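Side-chain contacts in beta-N-acetylhexosaminidase (Streptomyces plicatus, PDB 1JAK), which hydrolyses terminal N-acetylhexosamine residues from glycans as a family 20 glycoside hydrolase working by substrate-assisted catalysis: residues T388-S393 with G430-A435; D396-D401 with Y424-A429; R441-P446 with P467-L472; H480-Y485 with P507-T512. All coordinates share one frame; numbering follows the deposited sequence.

Contact 1 (T388-S393 with G430-A435); sequences TGLILS and GYLPGA
Y431 meets L392 first, from within the loop between helix 420-424 and strand 440-447, which runs past the outer side of strand 389-392. Its CG stands anti to the backbone N (chi1 176°), which swings the phenol ring across the end of the leucine. There CD1 of L392 lies 4.1 Å from CD2 of Y431 and just as near its CB, an oblique approach in which the two side chains lie alongside and run in opposite senses. The same ring also meets the indole of W426 at a steep angle and rests on P394 and Y366.

L432 comes next. It crosses L390 at about a right angle, and a single methyl from each makes the touch, CD2 of L432 to CD2 of L390 at 4.0 Å. L432 also packs on K377 and V380 of helix 374-385, and L390 reaches A384 of the same helix. This is the outer layer of the (beta/alpha)8 barrel: L390 and L392 look outward from their strand, whereas I391 between them faces inward to E444 and Q365.

P433 and G434 then carry the chain through a type II beta turn, closed by the bond from A435 N to L432 O (3.0 Å). G434 takes the third position with phi 78°, a conformation that costs a residue without a side chain little. The turn brings A435 back to the strand, where its CB lies 4.2 Å from CD2 of L390, so that one leucine methyl touches both ends of the turn.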
loop_
_atom_site.group_PDB
_atom_site.type_symbol
_atom_site.label_atom_id
_atom_site.label_comp_id
_atom_site.label_asym_id
_atom_site.label_seq_id
_atom_site.Cartn_x
_atom_site.Cartn_y
_atom_site.Cartn_z
ATOM N N THR A 388 9.187 -10.799 17.164
ATOM C CA THR A 388 8.072 -10.567 16.251
ATOM C C THR A 388 8.288 -9.247 15.521
ATOM O O THR A 388 8.588 -8.230 16.143
ATOM C CB THR A 388 6.725 -10.504 17.008
ATOM O OG1 THR A 388 6.507 -11.742 17.694
ATOM C CG2 THR A 388 5.573 -10.264 16.034
ATOM N N GLY A 389 8.148 -9.265 14.197
ATOM C CA GLY A 389 8.329 -8.048 13.427
ATOM C C GLY A 389 7.140 -7.125 13.607
ATOM O O GLY A 389 6.010 -7.588 13.741
ATOM N N LEU A 390 7.388 -5.819 13.607
ATOM C CA LEU A 390 6.322 -4.842 13.786
ATOM C C LEU A 390 6.036 -4.000 12.550
ATOM O O LEU A 390 6.946 -3.427 11.957
ATOM C CB LEU A 390 6.667 -3.900 14.939
ATOM C CG LEU A 390 6.093 -4.177 16.327
ATOM C CD1 LEU A 390 6.255 -5.633 16.704
ATOM C CD2 LEU A 390 6.790 -3.262 17.324
ATOM N N ILE A 391 4.762 -3.939 12.173
ATOM C CA ILE A 391 4.318 -3.123 11.045
ATOM C C ILE A 391 3.488 -2.037 11.719
ATOM O O ILE A 391 2.491 -2.338 12.376
ATOM C CB ILE A 391 3.413 -3.916 10.089
ATOM C CG1 ILE A 391 4.210 -5.043 9.425
ATOM C CG2 ILE A 391 2.823 -2.980 9.043
ATOM C CD1 ILE A 391 3.336 -6.114 8.801
ATOM N N LEU A 392 3.890 -0.781 11.570
ATOM C CA LEU A 392 3.167 0.305 12.219
ATOM C C LEU A 392 2.150 1.023 11.343
ATOM O O LEU A 392 2.496 1.563 10.297
ATOM C CB LEU A 392 4.159 1.332 12.776
ATOM C CG LEU A 392 5.185 0.797 13.782
ATOM C CD1 LEU A 392 6.083 1.938 14.240
ATOM C CD2 LEU A 392 4.471 0.166 14.972
ATOM N N SER A 393 0.893 1.017 11.784
ATOM C CA SER A 393 -0.197 1.694 11.081
ATOM C C SER A 393 -1.205 2.175 12.130
ATOM O O SER A 393 -2.345 1.706 12.177
ATOM C CB SER A 393 -0.879 0.745 10.081
ATOM O OG SER A 393 -1.520 -0.338 10.734
ATOM N N GLY A 430 10.992 5.435 17.069
ATOM C CA GLY A 430 10.786 5.726 18.479
ATOM C C GLY A 430 9.323 5.947 18.804
ATOM O O GLY A 430 8.980 6.669 19.741
ATOM N N TYR A 431 8.459 5.303 18.030
ATOM C CA TYR A 431 7.021 5.442 18.202
ATOM C C TYR A 431 6.418 4.664 19.373
ATOM O O TYR A 431 5.797 5.252 20.260
ATOM C CB TYR A 431 6.310 5.031 16.913
ATOM C CG TYR A 431 4.808 5.060 17.042
ATOM C CD1 TYR A 431 4.114 6.267 17.048
ATOM C CD2 TYR A 431 4.087 3.881 17.222
ATOM C CE1 TYR A 431 2.736 6.303 17.234
ATOM C CE2 TYR A 431 2.711 3.905 17.412
ATOM C CZ TYR A 431 2.045 5.119 17.420
ATOM O OH TYR A 431 0.690 5.146 17.635
ATOM N N LEU A 432 6.585 3.347 19.366
ATOM C CA LEU A 432 6.026 2.509 20.424
ATOM C C LEU A 432 6.990 2.419 21.604
ATOM O O LEU A 432 8.088 1.879 21.480
ATOM C CB LEU A 432 5.729 1.108 19.882
ATOM C CG LEU A 432 4.870 0.195 20.760
ATOM C CD1 LEU A 432 3.468 0.788 20.893
ATOM C CD2 LEU A 432 4.798 -1.193 20.143
ATOM N N PRO A 433 6.582 2.946 22.769
ATOM C CA PRO A 433 7.421 2.924 23.971
ATOM C C PRO A 433 7.992 1.549 24.296
ATOM O O PRO A 433 7.261 0.561 24.354
ATOM C CB PRO A 433 6.472 3.421 25.061
ATOM C CG PRO A 433 5.565 4.341 24.320
ATOM C CD PRO A 433 5.274 3.560 23.059
ATOM N N GLY A 434 9.303 1.496 24.498
ATOM C CA GLY A 434 9.958 0.246 24.845
ATOM C C GLY A 434 10.205 -0.744 23.724
ATOM O O GLY A 434 10.836 -1.776 23.943
ATOM N N ALA A 435 9.718 -0.450 22.522
ATOM C CA ALA A 435 9.915 -1.359 21.403
ATOM C C ALA A 435 11.279 -1.145 20.750
ATOM O O ALA A 435 11.653 -0.017 20.427
ATOM C CB ALA A 435 8.802 -1.165 20.368
#

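Contact 2 (D396-D401 with Y424-A429); sequences DRTYLD and YDWDPA. With IFG ((2R,3R,4S,5R)-2-acetamido-3,4-dihydroxy-5-hydroxymethyl-piperidine), chain F.
R397 lays its aliphatic chain over one face of the W426 indole, the tight half of this contact. CD stands 4.1 Å from the centroid of the five-membered ring of W426 and 23° off its normal, a CH-pi contact, while CB hangs near NE1. T398 comes from another direction: its CG2 approaches the indole edge, 3.7 Å from CZ2 of W426. The indole reaches both because its CG sits between the backbone N and the carbonyl carbon (chi1 55°), and its NE1 is hydrogen-bonded to S423 O, which helps to fix the ring's rotation. With an alanine at W426, the shaft of R397 would probably lose the surface it lies on, and S423 O its indole partner.

These segments belong to the long excursion that follows strand 389-392 of the barrel, and its first part lines the sugar site: Y399 OH donates to O7, the acetamido oxygen of the inhibitor, at 2.7 Å, and D401 OD2 accepts from its O6 at 2.6 Å.

Toward solvent the fit slackens. The guanidinium of R397 is tilted 43° from the indole plane and only loosely passes D425 O, 3.8 Å from its NH1; its firmer partners are R422 O and the carboxylate of D370. D425 centres an inverse gamma turn, and its own carboxylate leads away to Q421.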
loop_
_atom_site.group_PDB
_atom_site.type_symbol
_atom_site.label_atom_id
_atom_site.label_comp_id
_atom_site.label_asym_id
_atom_site.label_seq_id
_atom_site.Cartn_x
_atom_site.Cartn_y
_atom_site.Cartn_z
ATOM N N ASP A 396 -4.804 6.498 14.545
ATOM C CA ASP A 396 -4.909 7.949 14.627
ATOM C C ASP A 396 -3.764 8.624 13.870
ATOM O O ASP A 396 -3.433 9.784 14.125
ATOM C CB ASP A 396 -4.937 8.404 16.097
ATOM C CG ASP A 396 -3.684 8.018 16.866
ATOM O OD1 ASP A 396 -2.911 7.157 16.392
ATOM O OD2 ASP A 396 -3.483 8.575 17.968
ATOM N N ARG A 397 -3.173 7.886 12.931
ATOM C CA ARG A 397 -2.073 8.402 12.122
ATOM C C ARG A 397 -2.179 8.034 10.643
ATOM O O ARG A 397 -2.235 8.913 9.782
ATOM C CB ARG A 397 -0.730 7.866 12.627
ATOM C CG ARG A 397 -0.404 8.182 14.072
ATOM C CD ARG A 397 0.067 9.603 14.238
ATOM N NE ARG A 397 0.422 9.876 15.629
ATOM C CZ ARG A 397 0.979 11.006 16.048
ATOM N NH1 ARG A 397 1.255 11.971 15.181
ATOM N NH2 ARG A 397 1.249 11.175 17.338
ATOM N N THR A 398 -2.201 6.735 10.354
ATOM C CA THR A 398 -2.220 6.278 8.967
ATOM C C THR A 398 -3.480 5.606 8.429
ATOM O O THR A 398 -3.457 5.045 7.331
ATOM C CB THR A 398 -1.025 5.345 8.694
ATOM O OG1 THR A 398 -1.215 4.102 9.381
ATOM C CG2 THR A 398 0.270 5.991 9.180
ATOM N N TYR A 399 -4.569 5.641 9.191
ATOM C CA TYR A 399 -5.827 5.073 8.716
ATOM C C TYR A 399 -6.422 6.141 7.799
ATOM O O TYR A 399 -6.913 7.174 8.263
ATOM C CB TYR A 399 -6.750 4.776 9.903
ATOM C CG TYR A 399 -6.632 3.355 10.410
ATOM C CD1 TYR A 399 -5.401 2.694 10.415
ATOM C CD2 TYR A 399 -7.754 2.661 10.865
ATOM C CE1 TYR A 399 -5.292 1.376 10.852
ATOM C CE2 TYR A 399 -7.656 1.341 11.306
ATOM C CZ TYR A 399 -6.422 0.706 11.290
ATOM O OH TYR A 399 -6.319 -0.605 11.681
ATOM N N LEU A 400 -6.362 5.894 6.493
ATOM C CA LEU A 400 -6.843 6.858 5.510
ATOM C C LEU A 400 -8.353 7.071 5.464
ATOM O O LEU A 400 -8.826 7.987 4.794
ATOM C CB LEU A 400 -6.315 6.476 4.122
ATOM C CG LEU A 400 -4.784 6.393 4.053
ATOM C CD1 LEU A 400 -4.362 5.769 2.731
ATOM C CD2 LEU A 400 -4.171 7.789 4.206
ATOM N N ASP A 401 -9.107 6.231 6.168
ATOM C CA ASP A 401 -10.558 6.381 6.209
ATOM C C ASP A 401 -10.965 7.349 7.317
ATOM O O ASP A 401 -12.134 7.716 7.423
ATOM C CB ASP A 401 -11.233 5.026 6.452
ATOM C CG ASP A 401 -10.868 4.428 7.799
ATOM O OD1 ASP A 401 -9.664 4.374 8.119
ATOM O OD2 ASP A 401 -11.781 4.004 8.537
ATOM N N TYR A 424 1.728 12.612 9.277
ATOM C CA TYR A 424 3.143 12.609 8.899
ATOM C C TYR A 424 4.156 12.809 10.022
ATOM O O TYR A 424 5.228 12.198 10.023
ATOM C CB TYR A 424 3.377 13.712 7.855
ATOM C CG TYR A 424 4.829 13.956 7.488
ATOM C CD1 TYR A 424 5.472 13.160 6.542
ATOM C CD2 TYR A 424 5.561 14.983 8.092
ATOM C CE1 TYR A 424 6.807 13.377 6.199
ATOM C CE2 TYR A 424 6.904 15.208 7.760
ATOM C CZ TYR A 424 7.517 14.403 6.812
ATOM O OH TYR A 424 8.830 14.623 6.460
ATOM N N ASP A 425 3.806 13.664 10.974
ATOM C CA ASP A 425 4.711 14.046 12.048
ATOM C C ASP A 425 5.056 13.078 13.180
ATOM O O ASP A 425 4.749 13.337 14.344
ATOM C CB ASP A 425 4.223 15.373 12.635
ATOM C CG ASP A 425 5.362 16.288 13.036
ATOM O OD1 ASP A 425 6.534 15.949 12.756
ATOM O OD2 ASP A 425 5.079 17.353 13.623
ATOM N N TRP A 426 5.707 11.973 12.835
ATOM C CA TRP A 426 6.149 10.998 13.826
ATOM C C TRP A 426 7.305 10.165 13.277
ATOM O O TRP A 426 7.597 10.207 12.080
ATOM C CB TRP A 426 4.992 10.098 14.300
ATOM C CG TRP A 426 4.239 9.358 13.231
ATOM C CD1 TRP A 426 3.379 9.889 12.313
ATOM C CD2 TRP A 426 4.257 7.944 12.995
ATOM N NE1 TRP A 426 2.857 8.892 11.521
ATOM C CE2 TRP A 426 3.381 7.690 11.917
ATOM C CE3 TRP A 426 4.928 6.868 13.589
ATOM C CZ2 TRP A 426 3.159 6.401 11.419
ATOM C CZ3 TRP A 426 4.707 5.585 13.096
ATOM C CH2 TRP A 426 3.828 5.364 12.017
ATOM N N ASP A 427 7.972 9.425 14.161
ATOM C CA ASP A 427 9.124 8.606 13.790
ATOM C C ASP A 427 8.872 7.141 14.142
ATOM O O ASP A 427 8.762 6.791 15.318
ATOM C CB ASP A 427 10.362 9.125 14.538
ATOM C CG ASP A 427 11.629 8.347 14.214
ATOM O OD1 ASP A 427 11.577 7.377 13.432
ATOM O OD2 ASP A 427 12.693 8.721 14.757
ATOM N N PRO A 428 8.775 6.264 13.127
ATOM C CA PRO A 428 8.533 4.839 13.382
ATOM C C PRO A 428 9.513 4.194 14.368
ATOM O O PRO A 428 9.135 3.312 15.138
ATOM C CB PRO A 428 8.635 4.218 11.992
ATOM C CG PRO A 428 8.129 5.313 11.099
ATOM C CD PRO A 428 8.795 6.543 11.678
ATOM N N ALA A 429 10.766 4.643 14.342
ATOM C CA ALA A 429 11.804 4.086 15.209
ATOM C C ALA A 429 11.619 4.324 16.705
ATOM O O ALA A 429 12.057 3.511 17.521
ATOM C CB ALA A 429 13.170 4.609 14.773
HETATM N N1 IFG F . -11.226 -1.226 12.760
HETATM C C2 IFG F . -11.400 -2.458 11.948
HETATM C C3 IFG F . -11.582 -2.229 10.392
HETATM C C4 IFG F . -12.440 -0.996 10.040
HETATM C C5 IFG F . -11.875 0.216 10.786
HETATM C C6 IFG F . -12.578 1.541 10.511
HETATM C C7 IFG F . -8.980 -2.894 12.048
HETATM C C8 IFG F . -7.746 -3.740 12.223
HETATM C C9 IFG F . -11.860 0.022 12.308
HETATM N N2 IFG F . -10.256 -3.367 12.177
HETATM O O7 IFG F . -8.797 -1.712 11.790
HETATM O O3 IFG F . -12.161 -3.391 9.812
HETATM O O4 IFG F . -13.778 -1.229 10.476
HETATM O O6 IFG F . -11.732 2.647 10.804
#

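Contact 3 (R441-P446 with P467-L472); sequences RGVEAP and PGVAEL
E444, whose carbonyl carbon lies 4.1 Å from CG1 of V469, sends its carboxylate the other way, where several groups grip it. OE2 is hydrogen-bonded to H192 ND1 and weakly to Q365 NE2, while S161 OG holds OE1; these bonds satisfy a buried acid inside the barrel. Its neighbours V443 and A445 point outward to the helix. Between them sits V469, the one side chain of 467-472 that meets both. With CG1 anti to its backbone N (chi1 -176°), V469 puts that methyl 3.8 Å from CG2 of V443 and 3.9 Å from CB of A445. Its CG2 also reaches A445 CB, at 4.0 Å, so the alanine methyl is met by both branches of the valine. V443 and V469 run antiparallel past one another, and CG2 of V443 lies 3.4 Å from V469 O, a methyl resting against a carbonyl oxygen of the helix backbone. V469 also packs on Y188.

The axes of strand 441-446 and helix 467-472 approach to 8.0 Å, their N-to-C directions 173° apart. A strand answered by a helix that runs back along its outer side, small aliphatic residues between and polar ones turned inward, is the layering of a (beta/alpha)8 barrel, here at its last strand.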
loop_
_atom_site.group_PDB
_atom_site.type_symbol
_atom_site.label_atom_id
_atom_site.label_comp_id
_atom_site.label_asym_id
_atom_site.label_seq_id
_atom_site.Cartn_x
_atom_site.Cartn_y
_atom_site.Cartn_z
ATOM N N ARG A 441 9.566 -3.254 11.165
ATOM C CA ARG A 441 9.764 -3.655 9.775
ATOM C C ARG A 441 9.370 -2.547 8.812
ATOM O O ARG A 441 9.880 -2.468 7.694
ATOM C CB ARG A 441 8.933 -4.903 9.460
ATOM C CG ARG A 441 9.254 -6.116 10.314
ATOM C CD ARG A 441 10.712 -6.528 10.191
ATOM N NE ARG A 441 10.977 -7.769 10.913
ATOM C CZ ARG A 441 10.554 -8.968 10.520
ATOM N NH1 ARG A 441 9.849 -9.095 9.404
ATOM N NH2 ARG A 441 10.828 -10.041 11.251
ATOM N N GLY A 442 8.451 -1.693 9.245
ATOM C CA GLY A 442 8.017 -0.611 8.389
ATOM C C GLY A 442 6.661 -0.062 8.773
ATOM O O GLY A 442 6.230 -0.178 9.921
ATOM N N VAL A 443 5.976 0.513 7.791
ATOM C CA VAL A 443 4.680 1.133 8.023
ATOM C C VAL A 443 3.651 0.741 6.971
ATOM O O VAL A 443 3.991 0.189 5.929
ATOM C CB VAL A 443 4.817 2.668 8.000
ATOM C CG1 VAL A 443 5.848 3.116 9.027
ATOM C CG2 VAL A 443 5.241 3.134 6.599
ATOM N N GLU A 444 2.388 1.039 7.255
ATOM C CA GLU A 444 1.313 0.754 6.319
ATOM C C GLU A 444 0.222 1.802 6.456
ATOM O O GLU A 444 -0.019 2.317 7.547
ATOM C CB GLU A 444 0.715 -0.636 6.565
ATOM C CG GLU A 444 -0.414 -0.973 5.592
ATOM C CD GLU A 444 -0.819 -2.438 5.620
ATOM O OE1 GLU A 444 0.049 -3.302 5.381
ATOM O OE2 GLU A 444 -2.008 -2.723 5.874
ATOM N N ALA A 445 -0.423 2.120 5.337
ATOM C CA ALA A 445 -1.518 3.086 5.318
ATOM C C ALA A 445 -2.774 2.349 4.855
ATOM O O ALA A 445 -2.979 2.152 3.659
ATOM C CB ALA A 445 -1.198 4.228 4.360
ATOM N N PRO A 446 -3.623 1.919 5.802
ATOM C CA PRO A 446 -4.848 1.200 5.427
ATOM C C PRO A 446 -5.990 2.127 5.032
ATOM O O PRO A 446 -6.192 3.172 5.650
ATOM C CB PRO A 446 -5.203 0.413 6.695
ATOM C CG PRO A 446 -3.912 0.388 7.494
ATOM C CD PRO A 446 -3.351 1.756 7.238
ATOM N N PRO A 467 1.106 10.007 0.409
ATOM C CA PRO A 467 2.539 10.223 0.165
ATOM C C PRO A 467 3.344 10.319 1.462
ATOM O O PRO A 467 4.496 9.884 1.526
ATOM C CB PRO A 467 2.572 11.540 -0.615
ATOM C CG PRO A 467 1.229 11.593 -1.278
ATOM C CD PRO A 467 0.302 11.078 -0.205
ATOM N N GLY A 468 2.728 10.895 2.489
ATOM C CA GLY A 468 3.398 11.057 3.768
ATOM C C GLY A 468 3.783 9.750 4.431
ATOM O O GLY A 468 4.886 9.622 4.964
ATOM N N VAL A 469 2.882 8.774 4.411
ATOM C CA VAL A 469 3.178 7.484 5.024
ATOM C C VAL A 469 4.274 6.779 4.225
ATOM O O VAL A 469 5.102 6.058 4.785
ATOM C CB VAL A 469 1.926 6.598 5.094
ATOM C CG1 VAL A 469 2.242 5.302 5.839
ATOM C CG2 VAL A 469 0.802 7.358 5.797
ATOM N N ALA A 470 4.279 6.996 2.913
ATOM C CA ALA A 470 5.298 6.401 2.059
ATOM C C ALA A 470 6.657 6.973 2.455
ATOM O O ALA A 470 7.657 6.252 2.497
ATOM C CB ALA A 470 5.004 6.707 0.592
ATOM N N GLU A 471 6.693 8.270 2.747
ATOM C CA GLU A 471 7.943 8.904 3.148
ATOM C C GLU A 471 8.446 8.327 4.467
ATOM O O GLU A 471 9.639 8.078 4.627
ATOM C CB GLU A 471 7.783 10.422 3.283
ATOM C CG GLU A 471 9.046 11.098 3.823
ATOM C CD GLU A 471 9.239 12.510 3.307
ATOM O OE1 GLU A 471 9.056 12.724 2.089
ATOM O OE2 GLU A 471 9.591 13.402 4.110
ATOM N N LEU A 472 7.540 8.113 5.416
ATOM C CA LEU A 472 7.942 7.551 6.701
ATOM C C LEU A 472 8.583 6.185 6.490
ATOM O O LEU A 472 9.522 5.813 7.191
ATOM C CB LEU A 472 6.734 7.422 7.635
ATOM C CG LEU A 472 6.085 8.737 8.072
ATOM C CD1 LEU A 472 4.915 8.440 9.002
ATOM C CD2 LEU A 472 7.109 9.610 8.781
#

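Contact 4 (H480-Y485 with P507-T512); sequences HDWDTY and PQVPWT
W482, right after the N-cap D481, reaches from the first turn of helix 482-490 to Q508 and V509 in the C-terminal tail. From CB the indole is carried toward the tail, CG anti to the backbone N (chi1 171°), and it lies against V420, Q421 and Y424 of helix 420-424. On the five-membered ring, NE1 donates to a water at 3.0 Å, which stands at the ring edge in its plane and in turn donates to Q508 O at 2.8 Å. Next along the rim, CZ2 itself comes 3.6 Å from Q508 O, with that oxygen near the ring plane, and 4.0 Å from Q508 CB. At the far end CH2 touches CG2 of V509 at 4.1 Å, while CZ3 faces the edge of the Y485 ring. V509 uses its two methyls differently: CG2 goes to the indole, and CG1 sits over the centre of the W511 ring.

Because Q508 O meets the indole at its hydrogen-bearing edge, the C-H at CZ2 is probably a mildly favourable neighbour for the oxygen, and the water accepts from the indole N-H and donates to the carbonyl, so one molecule serves both groups.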
loop_
_atom_site.group_PDB
_atom_site.type_symbol
_atom_site.label_atom_id
_atom_site.label_comp_id
_atom_site.label_asym_id
_atom_site.label_seq_id
_atom_site.Cartn_x
_atom_site.Cartn_y
_atom_site.Cartn_z
ATOM N N HIS A 480 13.246 14.007 7.860
ATOM C CA HIS A 480 11.905 14.254 8.383
ATOM C C HIS A 480 11.752 15.632 9.017
ATOM O O HIS A 480 12.471 15.984 9.953
ATOM C CB HIS A 480 11.532 13.167 9.396
ATOM C CG HIS A 480 10.110 13.238 9.858
ATOM N ND1 HIS A 480 9.688 14.109 10.840
ATOM C CD2 HIS A 480 9.006 12.570 9.447
ATOM C CE1 HIS A 480 8.384 13.974 11.014
ATOM N NE2 HIS A 480 7.947 13.048 10.180
ATOM N N ASP A 481 10.803 16.405 8.497
ATOM C CA ASP A 481 10.530 17.751 8.988
ATOM C C ASP A 481 9.260 18.273 8.334
ATOM O O ASP A 481 9.217 18.467 7.121
ATOM C CB ASP A 481 11.691 18.690 8.655
ATOM C CG ASP A 481 11.454 20.100 9.152
ATOM O OD1 ASP A 481 11.355 20.285 10.384
ATOM O OD2 ASP A 481 11.361 21.020 8.313
ATOM N N TRP A 482 8.229 18.512 9.138
ATOM C CA TRP A 482 6.958 18.992 8.614
ATOM C C TRP A 482 7.025 20.300 7.831
ATOM O O TRP A 482 6.478 20.393 6.733
ATOM C CB TRP A 482 5.934 19.125 9.748
ATOM C CG TRP A 482 4.679 19.814 9.317
ATOM C CD1 TRP A 482 4.265 21.066 9.674
ATOM C CD2 TRP A 482 3.706 19.319 8.389
ATOM N NE1 TRP A 482 3.098 21.383 9.024
ATOM C CE2 TRP A 482 2.731 20.330 8.228
ATOM C CE3 TRP A 482 3.563 18.122 7.674
ATOM C CZ2 TRP A 482 1.627 20.181 7.379
ATOM C CZ3 TRP A 482 2.465 17.973 6.830
ATOM C CH2 TRP A 482 1.512 19.001 6.690
ATOM N N ASP A 483 7.687 21.312 8.384
ATOM C CA ASP A 483 7.761 22.600 7.702
ATOM C C ASP A 483 8.317 22.529 6.286
ATOM O O ASP A 483 7.867 23.268 5.408
ATOM C CB ASP A 483 8.568 23.607 8.527
ATOM C CG ASP A 483 7.835 24.054 9.778
ATOM O OD1 ASP A 483 6.586 24.030 9.775
ATOM O OD2 ASP A 483 8.503 24.447 10.756
ATOM N N THR A 484 9.288 21.653 6.055
ATOM C CA THR A 484 9.857 21.529 4.718
ATOM C C THR A 484 9.102 20.484 3.901
ATOM O O THR A 484 8.996 20.602 2.682
ATOM C CB THR A 484 11.367 21.183 4.761
ATOM O OG1 THR A 484 11.582 20.023 5.569
ATOM C CG2 THR A 484 12.158 22.353 5.339
ATOM N N TYR A 485 8.566 19.469 4.572
ATOM C CA TYR A 485 7.803 18.436 3.877
ATOM C C TYR A 485 6.534 19.027 3.266
ATOM O O TYR A 485 6.175 18.704 2.131
ATOM C CB TYR A 485 7.402 17.305 4.833
ATOM C CG TYR A 485 6.443 16.313 4.199
ATOM C CD1 TYR A 485 6.881 15.421 3.219
ATOM C CD2 TYR A 485 5.086 16.315 4.527
ATOM C CE1 TYR A 485 5.992 14.558 2.576
ATOM C CE2 TYR A 485 4.184 15.455 3.887
ATOM C CZ TYR A 485 4.646 14.584 2.913
ATOM O OH TYR A 485 3.768 13.752 2.257
ATOM N N PRO A 507 -5.847 22.917 4.983
ATOM C CA PRO A 507 -5.391 24.285 5.238
ATOM C C PRO A 507 -3.980 24.316 5.832
ATOM O O PRO A 507 -3.354 25.375 5.902
ATOM C CB PRO A 507 -6.453 24.827 6.196
ATOM C CG PRO A 507 -6.887 23.599 6.943
ATOM C CD PRO A 507 -6.992 22.571 5.843
ATOM N N GLN A 508 -3.484 23.154 6.253
ATOM C CA GLN A 508 -2.145 23.057 6.838
ATOM C C GLN A 508 -1.060 23.054 5.767
ATOM O O GLN A 508 0.122 23.219 6.070
ATOM C CB GLN A 508 -1.992 21.768 7.653
ATOM C CG GLN A 508 -3.038 21.526 8.727
ATOM C CD GLN A 508 -2.731 20.275 9.531
ATOM O OE1 GLN A 508 -2.275 19.273 8.980
ATOM N NE2 GLN A 508 -2.987 20.324 10.837
ATOM N N VAL A 509 -1.466 22.861 4.518
ATOM C CA VAL A 509 -0.530 22.792 3.400
ATOM C C VAL A 509 -0.652 24.000 2.472
ATOM O O VAL A 509 -1.747 24.342 2.032
ATOM C CB VAL A 509 -0.779 21.504 2.586
ATOM C CG1 VAL A 509 0.219 21.397 1.445
ATOM C CG2 VAL A 509 -0.688 20.289 3.501
ATOM N N PRO A 510 0.480 24.656 2.157
ATOM C CA PRO A 510 0.503 25.832 1.278
ATOM C C PRO A 510 0.496 25.454 -0.202
ATOM O O PRO A 510 1.448 25.737 -0.929
ATOM C CB PRO A 510 1.791 26.530 1.693
ATOM C CG PRO A 510 2.702 25.375 1.940
ATOM C CD PRO A 510 1.822 24.393 2.708
ATOM N N TRP A 511 -0.597 24.832 -0.631
ATOM C CA TRP A 511 -0.774 24.358 -2.003
ATOM C C TRP A 511 -0.277 25.264 -3.123
ATOM O O TRP A 511 -0.556 26.461 -3.142
ATOM C CB TRP A 511 -2.248 24.028 -2.238
ATOM C CG TRP A 511 -2.766 23.049 -1.240
ATOM C CD1 TRP A 511 -3.624 23.300 -0.209
ATOM C CD2 TRP A 511 -2.406 21.668 -1.138
ATOM N NE1 TRP A 511 -3.822 22.160 0.532
ATOM C CE2 TRP A 511 -3.083 21.143 -0.015
ATOM C CE3 TRP A 511 -1.572 20.824 -1.883
ATOM C CZ2 TRP A 511 -2.954 19.809 0.382
ATOM C CZ3 TRP A 511 -1.442 19.496 -1.489
ATOM C CH2 TRP A 511 -2.132 19.002 -0.366
ATOM N N THR A 512 0.457 24.665 -4.061
ATOM C CA THR A 512 1.005 25.381 -5.209
ATOM C C THR A 512 -0.041 25.422 -6.321
ATOM O O THR A 512 -1.017 24.647 -6.236
ATOM C CB THR A 512 2.275 24.673 -5.750
ATOM O OG1 THR A 512 3.271 24.622 -4.722
ATOM C CG2 THR A 512 2.837 25.417 -6.955
ATOM O OXT THR A 512 0.136 26.217 -7.269
HETATM O O HOH W 1 1.292 23.714 8.558
#

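Contacts 1 and 3 share the barrel wall: their strands are neighbours, joined by L390 O to R441 N at 2.7 Å. Contact 2 is nested within the loop that contact 1 closes, and its centre lies 7 Å from that of contact 3, where T398 OG1 bonds E444 O at 2.8 Å. Y424 then leads outward, its OH 2.8 Å from E471 OE2 of contact 3 and its O 2.9 Å from H480 NE2 of contact 4. Contact 2 alone touches the inhibitor. In contact 3 the side chain of E444 is about 9 Å from the bound inhibitor. In contact 1 the side chain of L392 is about 13 Å from it. Contact 4 lies farther out, its centre about 26 Å from that of contact 1.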